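Local coordinates for protein YibA (Escherichia coli, PDB 1OYZ) that is of unknown function, an all-helical protein with HEAT repeats to which an oxidoreductase activity is tentatively assigned, at residues 166-171 against 194-199; 175-180 against 209-214; 26-31 against 44-49; 61-66 against 73-78. All coordinates share one frame; numbering follows the deposited sequence.

Contact 1: residues 166-171 against 194-199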
loop_
_atom_site.group_PDB
_atom_site.type_symbol
_atom_site.label_atom_id
_atom_site.label_comp_id
_atom_site.label_asym_id
_atom_site.label_seq_id
_atom_site.Cartn_x
_atom_site.Cartn_y
_atom_site.Cartn_z
ATOM N N ASN A 166 2.386 -8.533 13.066
ATOM C CA ASN A 166 2.013 -7.535 14.070
ATOM C C ASN A 166 1.108 -6.452 13.459
ATOM O O ASN A 166 0.213 -5.953 14.132
ATOM C CB ASN A 166 3.256 -6.896 14.703
ATOM C CG ASN A 166 3.040 -6.526 16.172
ATOM O OD1 ASN A 166 2.790 -7.391 17.005
ATOM N ND2 ASN A 166 3.119 -5.236 16.486
ATOM N N LEU A 167 1.324 -6.106 12.190
ATOM C CA LEU A 167 0.498 -5.090 11.529
ATOM C C LEU A 167 -0.926 -5.610 11.290
ATOM O O LEU A 167 -1.875 -4.838 11.189
ATOM C CB LEU A 167 1.143 -4.632 10.204
ATOM C CG LEU A 167 2.480 -3.874 10.389
ATOM C CD1 LEU A 167 3.188 -3.631 9.055
ATOM C CD2 LEU A 167 2.215 -2.542 11.093
ATOM N N LEU A 168 -1.071 -6.923 11.170
ATOM C CA LEU A 168 -2.400 -7.473 11.000
ATOM C C LEU A 168 -3.184 -7.149 12.271
ATOM O O LEU A 168 -4.411 -7.024 12.238
ATOM C CB LEU A 168 -2.348 -8.987 10.834
ATOM C CG LEU A 168 -1.780 -9.526 9.530
ATOM C CD1 LEU A 168 -1.636 -11.060 9.630
ATOM C CD2 LEU A 168 -2.698 -9.139 8.381
ATOM N N LYS A 169 -2.467 -7.011 13.388
ATOM C CA LYS A 169 -3.095 -6.745 14.674
ATOM C C LYS A 169 -3.203 -5.268 14.954
ATOM O O LYS A 169 -3.573 -4.856 16.056
ATOM C CB LYS A 169 -2.298 -7.405 15.800
ATOM C CG LYS A 169 -1.840 -8.815 15.492
ATOM C CD LYS A 169 -0.848 -9.297 16.550
ATOM C CE LYS A 169 -0.178 -10.615 16.162
ATOM N NZ LYS A 169 0.554 -11.201 17.325
ATOM N N ASP A 170 -2.912 -4.466 13.946
ATOM C CA ASP A 170 -2.944 -3.038 14.138
ATOM C C ASP A 170 -4.316 -2.473 14.453
ATOM O O ASP A 170 -5.340 -2.971 13.984
ATOM C CB ASP A 170 -2.386 -2.333 12.918
ATOM C CG ASP A 170 -1.893 -0.958 13.241
ATOM O OD1 ASP A 170 -2.725 -0.060 13.477
ATOM O OD2 ASP A 170 -0.657 -0.781 13.279
ATOM N N PRO A 171 -4.346 -1.426 15.286
ATOM C CA PRO A 171 -5.602 -0.780 15.669
ATOM C C PRO A 171 -6.190 -0.060 14.467
ATOM O O PRO A 171 -7.383 0.202 14.402
ATOM C CB PRO A 171 -5.165 0.177 16.777
ATOM C CG PRO A 171 -4.028 -0.551 17.405
ATOM C CD PRO A 171 -3.257 -1.019 16.196
ATOM N N ARG A 194 -2.725 -17.759 9.257
ATOM C CA ARG A 194 -4.050 -18.314 9.118
ATOM C C ARG A 194 -4.906 -17.941 10.316
ATOM O O ARG A 194 -6.028 -17.440 10.160
ATOM C CB ARG A 194 -3.975 -19.814 8.943
ATOM C CG ARG A 194 -3.640 -20.156 7.547
ATOM C CD ARG A 194 -3.646 -21.616 7.348
ATOM N NE ARG A 194 -2.989 -21.952 6.100
ATOM C CZ ARG A 194 -3.099 -23.127 5.503
ATOM N NH1 ARG A 194 -3.856 -24.075 6.050
ATOM N NH2 ARG A 194 -2.457 -23.350 4.365
ATOM N N ASP A 195 -4.375 -18.140 11.521
ATOM C CA ASP A 195 -5.159 -17.802 12.699
ATOM C C ASP A 195 -5.504 -16.314 12.708
ATOM O O ASP A 195 -6.609 -15.939 13.112
ATOM C CB ASP A 195 -4.428 -18.219 13.999
ATOM C CG ASP A 195 -4.156 -19.736 14.064
ATOM O OD1 ASP A 195 -4.948 -20.504 13.481
ATOM O OD2 ASP A 195 -3.157 -20.163 14.701
ATOM N N CYS A 196 -4.598 -15.446 12.260
ATOM C CA CYS A 196 -4.967 -14.024 12.273
ATOM C C CYS A 196 -6.067 -13.794 11.244
ATOM O O CYS A 196 -6.969 -13.013 11.496
ATOM C CB CYS A 196 -3.766 -13.110 11.980
ATOM S SG CYS A 196 -2.551 -13.001 13.361
ATOM N N PHE A 197 -6.007 -14.482 10.101
ATOM C CA PHE A 197 -7.051 -14.300 9.118
ATOM C C PHE A 197 -8.415 -14.780 9.664
ATOM O O PHE A 197 -9.414 -14.068 9.501
ATOM C CB PHE A 197 -6.689 -15.010 7.809
ATOM C CG PHE A 197 -5.730 -14.228 6.936
ATOM C CD1 PHE A 197 -5.120 -13.071 7.406
ATOM C CD2 PHE A 197 -5.450 -14.645 5.656
ATOM C CE1 PHE A 197 -4.243 -12.333 6.604
ATOM C CE2 PHE A 197 -4.570 -13.918 4.835
ATOM C CZ PHE A 197 -3.965 -12.756 5.309
ATOM N N VAL A 198 -8.458 -15.947 10.322
ATOM C CA VAL A 198 -9.724 -16.462 10.879
ATOM C C VAL A 198 -10.334 -15.384 11.794
ATOM O O VAL A 198 -11.522 -15.073 11.711
ATOM C CB VAL A 198 -9.486 -17.806 11.680
ATOM C CG1 VAL A 198 -10.729 -18.186 12.480
ATOM C CG2 VAL A 198 -9.109 -18.939 10.716
ATOM N N GLU A 199 -9.496 -14.762 12.623
ATOM C CA GLU A 199 -9.978 -13.724 13.519
ATOM C C GLU A 199 -10.465 -12.531 12.740
ATOM O O GLU A 199 -11.412 -11.849 13.143
ATOM C CB GLU A 199 -8.871 -13.266 14.476
ATOM C CG GLU A 199 -8.347 -14.389 15.358
ATOM C CD GLU A 199 -9.455 -15.010 16.206
ATOM O OE1 GLU A 199 -9.313 -16.179 16.638
ATOM O OE2 GLU A 199 -10.470 -14.317 16.442
#
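L168 and C196 are the residues whose backbones come nearest, with 7.2 Å from L168 CA to C196 CA. Segment 166-171 starts in helix 161-168 and runs on into a loop. The segment 194-199 is helical throughout and lies within helix 191-200. No hydrogen bond links the two. The contact is apolar and small, burying 156 Å² over both sides.

L168 and C196 give up nearly equal surface, L168 touching both C196 and F197. The CG of L168 stands beside the backbone N and anti to the carbonyl carbon (chi1 -71°), and its two methyls then divide the work. CD1 lies 3.8 Å from CB of C196. CD2 comes to the F197 ring at its edge, in the ring plane, 4.0 Å from CE1. The CB of F197 starts off away from L168, but the ring comes back toward it. CE1 is the ring atom nearest both methyls of L168.

HEAT repeats are helical hairpins stacked side by side, and residues 126-186 include such repeats. Here helices 161-168 and 191-200 pack as neighbours, with helix 173-186 between them in the chain. That helix also covers the contact: I183 touches L168 and N184 touches F197. L216 of helix 206-218 also packs on F197.

K169 borders the contact on its exposed side. Its aliphatic chain is extended, and CE passes 4.4 Å from SG of C196. On the far side of segment 166-171, D170 forms a salt bridge with R145.

Contact 2: residues 175-180 against 209-214; sequences VRNWAA and RIEAII
N177 and E211 meet through different first torsions. In N177, CG is anti to the backbone N (chi1 -174°), and this carries the amide toward helix 206-218 although CB points neither toward nor away from the other segment. In E211, CG is anti to the carbonyl carbon (chi1 -72°), which puts it where ND2 of N177 meets it. The chain then bends at chi2 and turns the carboxylate aside.

The contact that results is between ND2 of N177 and CG of E211, at 3.4 Å. It is a packing contact of an amide nitrogen on a methylene, and no hydrogen bond joins the two segments. The side chains cross at about a right angle. The amide and carboxylate planes are 79° apart, nearly perpendicular.

Next to this pair, A180 points its methyl at E211, with CB of A180 4.1 Å from CB of E211. The same two residues mark the closest backbone approach, 6.4 Å from CA to CA. The small alanine is consistent with this near approach. E211 thus spans both partners: CB rests on A180 and CG on N177. It contributes about half of the 126 Å² buried.

Other helices close in around A180. L168 of helix 161-168 and F197 of helix 191-200 both touch it. R176, one turn earlier, forms a salt bridge with D203, and R209 forms one with E231.

Segments 175-180 and 209-214 belong to helices 173-186 and 206-218, with helix 191-200 between them in the chain. Side-by-side packing of helices in a row is consistent with a HEAT-type alpha-solenoid.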
loop_
_atom_site.group_PDB
_atom_site.type_symbol
_atom_site.label_atom_id
_atom_site.label_comp_id
_atom_site.label_asym_id
_atom_site.label_seq_id
_atom_site.Cartn_x
_atom_site.Cartn_y
_atom_site.Cartn_z
ATOM N N VAL A 175 -4.113 -0.007 8.049
ATOM C CA VAL A 175 -2.848 -0.717 8.254
ATOM C C VAL A 175 -3.084 -2.248 8.137
ATOM O O VAL A 175 -2.347 -2.951 7.425
ATOM C CB VAL A 175 -2.235 -0.429 9.666
ATOM C CG1 VAL A 175 -1.052 -1.403 9.939
ATOM C CG2 VAL A 175 -1.745 1.022 9.748
ATOM N N ARG A 176 -4.096 -2.758 8.844
ATOM C CA ARG A 176 -4.407 -4.209 8.791
ATOM C C ARG A 176 -4.679 -4.660 7.343
ATOM O O ARG A 176 -4.185 -5.705 6.901
ATOM C CB ARG A 176 -5.642 -4.571 9.663
ATOM C CG ARG A 176 -5.595 -4.168 11.132
ATOM C CD ARG A 176 -6.638 -4.963 11.975
ATOM N NE ARG A 176 -8.031 -4.600 11.693
ATOM C CZ ARG A 176 -8.556 -3.404 11.953
ATOM N NH1 ARG A 176 -9.834 -3.143 11.646
ATOM N NH2 ARG A 176 -7.810 -2.460 12.525
ATOM N N ASN A 177 -5.432 -3.853 6.598
ATOM C CA ASN A 177 -5.762 -4.202 5.222
ATOM C C ASN A 177 -4.489 -4.317 4.372
ATOM O O ASN A 177 -4.306 -5.287 3.624
ATOM C CB ASN A 177 -6.755 -3.171 4.642
ATOM C CG ASN A 177 -7.265 -3.556 3.244
ATOM O OD1 ASN A 177 -6.956 -2.897 2.251
ATOM N ND2 ASN A 177 -8.040 -4.623 3.170
ATOM N N TRP A 178 -3.590 -3.344 4.518
ATOM C CA TRP A 178 -2.332 -3.354 3.769
ATOM C C TRP A 178 -1.474 -4.560 4.120
ATOM O O TRP A 178 -0.848 -5.151 3.253
ATOM C CB TRP A 178 -1.527 -2.077 4.054
ATOM C CG TRP A 178 -1.381 -1.172 2.880
ATOM C CD1 TRP A 178 -2.004 0.036 2.682
ATOM C CD2 TRP A 178 -0.556 -1.395 1.726
ATOM N NE1 TRP A 178 -1.614 0.574 1.470
ATOM C CE2 TRP A 178 -0.733 -0.290 0.862
ATOM C CE3 TRP A 178 0.309 -2.430 1.334
ATOM C CZ2 TRP A 178 -0.070 -0.184 -0.365
ATOM C CZ3 TRP A 178 0.971 -2.319 0.100
ATOM C CH2 TRP A 178 0.768 -1.206 -0.729
ATOM N N ALA A 179 -1.426 -4.910 5.396
ATOM C CA ALA A 179 -0.614 -6.050 5.831
ATOM C C ALA A 179 -1.143 -7.316 5.177
ATOM O O ALA A 179 -0.409 -8.037 4.486
ATOM C CB ALA A 179 -0.662 -6.193 7.371
ATOM N N ALA A 180 -2.436 -7.555 5.379
ATOM C CA ALA A 180 -3.102 -8.733 4.837
ATOM C C ALA A 180 -2.938 -8.724 3.336
ATOM O O ALA A 180 -2.650 -9.742 2.723
ATOM C CB ALA A 180 -4.577 -8.714 5.201
ATOM N N ARG A 209 -12.186 -7.933 6.102
ATOM C CA ARG A 209 -12.863 -9.233 6.060
ATOM C C ARG A 209 -12.704 -9.855 4.688
ATOM O O ARG A 209 -12.498 -11.069 4.544
ATOM C CB ARG A 209 -14.351 -9.088 6.360
ATOM C CG ARG A 209 -14.717 -8.758 7.792
ATOM C CD ARG A 209 -16.251 -8.666 7.930
ATOM N NE ARG A 209 -16.867 -9.947 7.612
ATOM C CZ ARG A 209 -17.787 -10.160 6.663
ATOM N NH1 ARG A 209 -18.236 -9.173 5.895
ATOM N NH2 ARG A 209 -18.264 -11.386 6.486
ATOM N N ILE A 210 -12.797 -9.024 3.656
ATOM C CA ILE A 210 -12.639 -9.539 2.295
ATOM C C ILE A 210 -11.264 -10.119 2.057
ATOM O O ILE A 210 -11.150 -11.211 1.505
ATOM C CB ILE A 210 -12.957 -8.459 1.242
ATOM C CG1 ILE A 210 -14.477 -8.269 1.163
ATOM C CG2 ILE A 210 -12.394 -8.864 -0.109
ATOM C CD1 ILE A 210 -14.911 -6.937 0.527
ATOM N N GLU A 211 -10.203 -9.417 2.470
ATOM C CA GLU A 211 -8.856 -9.966 2.285
ATOM C C GLU A 211 -8.651 -11.271 3.096
ATOM O O GLU A 211 -7.943 -12.191 2.654
ATOM C CB GLU A 211 -7.777 -8.933 2.682
ATOM C CG GLU A 211 -7.610 -7.708 1.689
ATOM C CD GLU A 211 -7.001 -8.066 0.342
ATOM O OE1 GLU A 211 -6.152 -8.993 0.352
ATOM O OE2 GLU A 211 -7.315 -7.412 -0.725
ATOM N N ALA A 212 -9.252 -11.342 4.288
ATOM C CA ALA A 212 -9.140 -12.544 5.133
ATOM C C ALA A 212 -9.833 -13.707 4.414
ATOM O O ALA A 212 -9.306 -14.822 4.333
ATOM C CB ALA A 212 -9.792 -12.289 6.504
ATOM N N ILE A 213 -11.012 -13.433 3.880
ATOM C CA ILE A 213 -11.751 -14.444 3.141
ATOM C C ILE A 213 -10.976 -14.944 1.932
ATOM O O ILE A 213 -10.871 -16.162 1.705
ATOM C CB ILE A 213 -13.115 -13.900 2.675
ATOM C CG1 ILE A 213 -14.010 -13.697 3.906
ATOM C CG2 ILE A 213 -13.753 -14.873 1.676
ATOM C CD1 ILE A 213 -15.226 -12.889 3.673
ATOM N N ILE A 214 -10.408 -14.033 1.139
ATOM C CA ILE A 214 -9.670 -14.524 -0.031
ATOM C C ILE A 214 -8.394 -15.213 0.453
ATOM O O ILE A 214 -7.977 -16.235 -0.087
ATOM C CB ILE A 214 -9.344 -13.389 -1.077
ATOM C CG1 ILE A 214 -7.951 -12.877 -0.888
ATOM C CG2 ILE A 214 -10.315 -12.218 -0.965
ATOM C CD1 ILE A 214 -7.019 -13.496 -1.882
#

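Contact 3: residues 26-31 against 44-49; sequences DELFRL and ARVLQL
L28 and L47 form the centre of this contact. Their side chains slide past each other in opposite directions, and CD1 of L28 lies 3.6 Å from CD2 of L47. The same CD1 also meets V46, 3.9 Å from its CG1, where the two side chains cross at about a right angle. V46 has CG1 anti to its own nitrogen (chi1 -176°), which sets this methyl against CD1 of L28.

The other methyl of L47 serves F29. CD1 of L47 lies 3.8 Å from CD1 of the F29 ring and nearly as close to CE1. CB of F29 points away, and the ring swings back to reach the leucine. An alanine in place of L47 is likely to open a gap between helices 25-31 and 37-50, leaving CD1 of L28 and the F29 ring without their methyl partners.

Further out, L23 packs on L28, C20 and K21 of helix 14-21 touch V46, and L32 lies against L47. The hydroxyl of S43 is hydrogen-bonded to the carbonyl of L28. The short helix axes pass 9.8 Å apart, with 135° between their directions. Helices 25-31 and 37-50 thus form a roughly antiparallel helical hairpin, the building unit of alpha-solenoid folds.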
loop_
_atom_site.group_PDB
_atom_site.type_symbol
_atom_site.label_atom_id
_atom_site.label_comp_id
_atom_site.label_asym_id
_atom_site.label_seq_id
_atom_site.Cartn_x
_atom_site.Cartn_y
_atom_site.Cartn_z
ATOM N N ASP A 26 13.285 28.336 -10.441
ATOM C CA ASP A 26 13.164 29.419 -9.483
ATOM C C ASP A 26 11.724 29.615 -9.027
ATOM O O ASP A 26 11.473 29.847 -7.841
ATOM C CB ASP A 26 13.686 30.719 -10.104
ATOM C CG ASP A 26 13.245 31.950 -9.333
ATOM O OD1 ASP A 26 13.733 32.168 -8.195
ATOM O OD2 ASP A 26 12.396 32.706 -9.860
ATOM N N GLU A 27 10.779 29.520 -9.963
ATOM C CA GLU A 27 9.376 29.712 -9.632
ATOM C C GLU A 27 8.803 28.517 -8.890
ATOM O O GLU A 27 8.009 28.679 -7.974
ATOM C CB GLU A 27 8.581 30.001 -10.906
ATOM C CG GLU A 27 9.122 31.235 -11.590
ATOM C CD GLU A 27 8.655 31.421 -13.014
ATOM O OE1 GLU A 27 8.500 30.416 -13.743
ATOM O OE2 GLU A 27 8.479 32.592 -13.408
ATOM N N LEU A 28 9.224 27.322 -9.286
ATOM C CA LEU A 28 8.747 26.111 -8.644
ATOM C C LEU A 28 9.250 26.076 -7.210
ATOM O O LEU A 28 8.488 25.800 -6.276
ATOM C CB LEU A 28 9.231 24.885 -9.411
ATOM C CG LEU A 28 8.685 24.775 -10.831
ATOM C CD1 LEU A 28 9.297 23.568 -11.490
ATOM C CD2 LEU A 28 7.174 24.678 -10.812
ATOM N N PHE A 29 10.530 26.392 -7.035
ATOM C CA PHE A 29 11.126 26.421 -5.713
ATOM C C PHE A 29 10.318 27.322 -4.792
ATOM O O PHE A 29 10.041 26.977 -3.648
ATOM C CB PHE A 29 12.567 26.933 -5.787
ATOM C CG PHE A 29 13.483 26.055 -6.572
ATOM C CD1 PHE A 29 13.326 24.671 -6.564
ATOM C CD2 PHE A 29 14.541 26.601 -7.284
ATOM C CE1 PHE A 29 14.224 23.841 -7.255
ATOM C CE2 PHE A 29 15.440 25.778 -7.978
ATOM C CZ PHE A 29 15.280 24.397 -7.961
ATOM N N ARG A 30 9.932 28.484 -5.284
ATOM C CA ARG A 30 9.173 29.386 -4.443
ATOM C C ARG A 30 7.816 28.755 -4.083
ATOM O O ARG A 30 7.379 28.812 -2.934
ATOM C CB ARG A 30 9.000 30.724 -5.161
ATOM C CG ARG A 30 8.134 31.723 -4.439
ATOM C CD ARG A 30 7.070 32.255 -5.398
ATOM N NE ARG A 30 7.655 32.910 -6.574
ATOM C CZ ARG A 30 6.950 33.373 -7.607
ATOM N NH1 ARG A 30 5.625 33.248 -7.616
ATOM N NH2 ARG A 30 7.565 33.965 -8.623
ATOM N N LEU A 31 7.174 28.119 -5.063
ATOM C CA LEU A 31 5.878 27.481 -4.840
ATOM C C LEU A 31 5.926 26.400 -3.758
ATOM O O LEU A 31 4.891 26.051 -3.176
ATOM C CB LEU A 31 5.345 26.899 -6.158
ATOM C CG LEU A 31 4.301 27.732 -6.918
ATOM C CD1 LEU A 31 4.516 29.217 -6.686
ATOM C CD2 LEU A 31 4.369 27.403 -8.413
ATOM N N ALA A 44 6.340 20.288 -6.541
ATOM C CA ALA A 44 7.299 19.237 -6.228
ATOM C C ALA A 44 7.233 18.109 -7.252
ATOM O O ALA A 44 8.254 17.534 -7.611
ATOM C CB ALA A 44 7.029 18.685 -4.814
ATOM N N ARG A 45 6.038 17.773 -7.723
ATOM C CA ARG A 45 5.926 16.694 -8.712
ATOM C C ARG A 45 6.689 17.099 -9.976
ATOM O O ARG A 45 7.395 16.288 -10.549
ATOM C CB ARG A 45 4.456 16.395 -9.073
ATOM C CG ARG A 45 3.610 15.739 -7.956
ATOM C CD ARG A 45 2.166 15.422 -8.422
ATOM N NE ARG A 45 2.154 14.488 -9.560
ATOM C CZ ARG A 45 1.215 14.458 -10.514
ATOM N NH1 ARG A 45 1.299 13.572 -11.499
ATOM N NH2 ARG A 45 0.188 15.308 -10.494
ATOM N N VAL A 46 6.559 18.352 -10.398
ATOM C CA VAL A 46 7.265 18.783 -11.595
ATOM C C VAL A 46 8.748 18.667 -11.321
ATOM O O VAL A 46 9.523 18.232 -12.182
ATOM C CB VAL A 46 6.933 20.228 -11.978
ATOM C CG1 VAL A 46 7.620 20.584 -13.286
ATOM C CG2 VAL A 46 5.437 20.401 -12.094
ATOM N N LEU A 47 9.142 19.017 -10.100
ATOM C CA LEU A 47 10.562 18.923 -9.747
ATOM C C LEU A 47 11.047 17.465 -9.783
ATOM O O LEU A 47 12.146 17.186 -10.269
ATOM C CB LEU A 47 10.830 19.573 -8.366
ATOM C CG LEU A 47 10.626 21.103 -8.369
ATOM C CD1 LEU A 47 10.915 21.746 -7.023
ATOM C CD2 LEU A 47 11.549 21.666 -9.401
ATOM N N GLN A 48 10.229 16.530 -9.302
ATOM C CA GLN A 48 10.645 15.128 -9.319
ATOM C C GLN A 48 10.842 14.668 -10.760
ATOM O O GLN A 48 11.702 13.832 -11.030
ATOM C CB GLN A 48 9.610 14.195 -8.644
ATOM C CG GLN A 48 9.401 14.342 -7.126
ATOM C CD GLN A 48 8.156 13.559 -6.641
ATOM O OE1 GLN A 48 7.130 13.561 -7.315
ATOM N NE2 GLN A 48 8.247 12.913 -5.471
ATOM N N LEU A 49 10.038 15.212 -11.675
ATOM C CA LEU A 49 10.106 14.849 -13.105
ATOM C C LEU A 49 11.319 15.392 -13.856
ATOM O O LEU A 49 12.031 14.640 -14.519
ATOM C CB LEU A 49 8.838 15.319 -13.847
ATOM C CG LEU A 49 8.794 15.151 -15.380
ATOM C CD1 LEU A 49 8.649 13.690 -15.727
ATOM C CD2 LEU A 49 7.630 15.932 -15.982
#

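Contact 4: residues 61-66 against 73-78; sequences EFCSDK and IGAFIL
L78 and G74 of helix 68-80 face C63 and F62 of helix 53-63. These successive helices form a helical hairpin of the kind stacked in alpha-solenoids, with a short turn between them. The contact is buried and has no hydrogen bond across it.

C63 gives up the most surface. Its sulfur stands beside the backbone N (chi1 -84°) and reaches over the backbone of the other helix. SG lies 3.8 Å from the backbone N of A75. The same sulfur also packs on a methyl, with CD2 of L78 3.6 Å away. M98 of helix 88-101 touches both C63 and A75, and helix 88-101 also packs on L78 through V91 and L95.

F62 comes next. Its CB rests on G74, 4.1 Å from the glycine CA, and the two residues have the closest backbones, 5.2 Å from CA to CA. A side chain at G74 would point into F62, with its first carbon tight against the CB of F62. The bare glycine therefore permits this close approach. L32 and D33 also pack on F62.

I73 lies alongside F62, the two side chains pointing the same way. CB of I73 leads neither toward nor away, and the end of the chain leads away, so CG2 does the touching. This methyl meets the F62 ring at the edge, near its plane, 3.7 Å from CD2.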
loop_
_atom_site.group_PDB
_atom_site.type_symbol
_atom_site.label_atom_id
_atom_site.label_comp_id
_atom_site.label_asym_id
_atom_site.label_seq_id
_atom_site.Cartn_x
_atom_site.Cartn_y
_atom_site.Cartn_z
ATOM N N GLU A 61 18.739 20.444 1.424
ATOM C CA GLU A 61 18.729 21.502 2.433
ATOM C C GLU A 61 17.377 21.565 3.144
ATOM O O GLU A 61 17.326 21.662 4.384
ATOM C CB GLU A 61 19.025 22.858 1.816
ATOM C CG GLU A 61 20.355 22.928 1.135
ATOM C CD GLU A 61 20.598 24.293 0.540
ATOM O OE1 GLU A 61 21.626 24.459 -0.146
ATOM O OE2 GLU A 61 19.763 25.205 0.766
ATOM N N PHE A 62 16.286 21.522 2.376
ATOM C CA PHE A 62 14.949 21.549 2.971
ATOM C C PHE A 62 14.818 20.443 4.002
ATOM O O PHE A 62 14.072 20.577 4.964
ATOM C CB PHE A 62 13.853 21.349 1.917
ATOM C CG PHE A 62 13.298 22.630 1.374
ATOM C CD1 PHE A 62 14.118 23.747 1.227
ATOM C CD2 PHE A 62 11.968 22.722 0.993
ATOM C CE1 PHE A 62 13.622 24.935 0.713
ATOM C CE2 PHE A 62 11.458 23.906 0.473
ATOM C CZ PHE A 62 12.288 25.019 0.333
ATOM N N CYS A 63 15.534 19.348 3.781
ATOM C CA CYS A 63 15.479 18.238 4.708
ATOM C C CYS A 63 15.942 18.635 6.103
ATOM O O CYS A 63 15.581 17.984 7.076
ATOM C CB CYS A 63 16.300 17.067 4.180
ATOM S SG CYS A 63 15.323 16.076 3.028
ATOM N N SER A 64 16.707 19.716 6.200
ATOM C CA SER A 64 17.201 20.191 7.494
ATOM C C SER A 64 16.521 21.453 7.978
ATOM O O SER A 64 16.955 22.064 8.946
ATOM C CB SER A 64 18.695 20.444 7.421
ATOM O OG SER A 64 19.350 19.194 7.405
ATOM N N ASP A 65 15.450 21.845 7.308
ATOM C CA ASP A 65 14.764 23.053 7.706
ATOM C C ASP A 65 14.022 22.884 9.020
ATOM O O ASP A 65 13.623 21.783 9.386
ATOM C CB ASP A 65 13.775 23.503 6.639
ATOM C CG ASP A 65 13.367 24.950 6.822
ATOM O OD1 ASP A 65 14.110 25.819 6.355
ATOM O OD2 ASP A 65 12.323 25.228 7.450
ATOM N N LYS A 66 13.827 23.999 9.710
ATOM C CA LYS A 66 13.132 24.021 10.981
ATOM C C LYS A 66 11.655 23.772 10.705
ATOM O O LYS A 66 10.958 23.185 11.518
ATOM C CB LYS A 66 13.327 25.393 11.632
ATOM C CG LYS A 66 12.938 25.477 13.101
ATOM C CD LYS A 66 12.931 26.932 13.572
ATOM C CE LYS A 66 12.596 27.076 15.049
ATOM N NZ LYS A 66 12.537 28.527 15.400
ATOM N N ILE A 73 8.286 18.088 2.257
ATOM C CA ILE A 73 8.405 18.353 0.840
ATOM C C ILE A 73 9.786 17.960 0.259
ATOM O O ILE A 73 9.891 17.468 -0.875
ATOM C CB ILE A 73 8.138 19.851 0.568
ATOM C CG1 ILE A 73 6.784 20.015 -0.116
ATOM C CG2 ILE A 73 9.262 20.455 -0.236
ATOM C CD1 ILE A 73 6.601 19.223 -1.412
ATOM N N GLY A 74 10.842 18.208 1.017
ATOM C CA GLY A 74 12.162 17.836 0.545
ATOM C C GLY A 74 12.338 16.329 0.437
ATOM O O GLY A 74 12.891 15.819 -0.545
ATOM N N ALA A 75 11.870 15.621 1.460
ATOM C CA ALA A 75 11.956 14.171 1.495
ATOM C C ALA A 75 11.059 13.589 0.401
ATOM O O ALA A 75 11.407 12.592 -0.221
ATOM C CB ALA A 75 11.531 13.660 2.857
ATOM N N PHE A 76 9.918 14.226 0.152
ATOM C CA PHE A 76 9.008 13.755 -0.905
ATOM C C PHE A 76 9.730 13.855 -2.258
ATOM O O PHE A 76 9.806 12.886 -3.016
ATOM C CB PHE A 76 7.735 14.613 -0.930
ATOM C CG PHE A 76 6.790 14.301 -2.078
ATOM C CD1 PHE A 76 6.192 13.044 -2.192
ATOM C CD2 PHE A 76 6.459 15.293 -3.013
ATOM C CE1 PHE A 76 5.272 12.777 -3.208
ATOM C CE2 PHE A 76 5.539 15.042 -4.038
ATOM C CZ PHE A 76 4.938 13.778 -4.141
ATOM N N ILE A 77 10.267 15.028 -2.550
ATOM C CA ILE A 77 10.970 15.230 -3.801
ATOM C C ILE A 77 12.061 14.194 -3.975
ATOM O O ILE A 77 12.179 13.550 -5.025
ATOM C CB ILE A 77 11.578 16.658 -3.872
ATOM C CG1 ILE A 77 10.472 17.680 -4.062
ATOM C CG2 ILE A 77 12.504 16.797 -5.064
ATOM C CD1 ILE A 77 10.939 19.097 -4.003
ATOM N N LEU A 78 12.837 14.020 -2.918
ATOM C CA LEU A 78 13.958 13.091 -2.900
ATOM C C LEU A 78 13.582 11.629 -3.168
ATOM O O LEU A 78 14.416 10.839 -3.586
ATOM C CB LEU A 78 14.674 13.236 -1.545
ATOM C CG LEU A 78 16.062 13.904 -1.472
ATOM C CD1 LEU A 78 16.237 14.918 -2.566
ATOM C CD2 LEU A 78 16.281 14.529 -0.098
#

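The four contacts fall into two pairs along an elongated helical chain. Contacts 3 and 4 have centres 13 Å apart and touch: NE2 of Q48 is 2.9 Å from O of F76, a probable hydrogen bond, and the methyl of A44 packs on I73 and I77. Contacts 1 and 2 are closer, with centres 9 Å apart. There NH2 of R176 lies 2.9 Å from O of D170, again a probable hydrogen bond. The segments of contacts 1 and 2 alternate along the chain. The pairs do not touch each other. Contacts 2 and 4 are about 14 Å apart at their nearest atoms, while the centres of contacts 1 and 3 are about 41 Å apart.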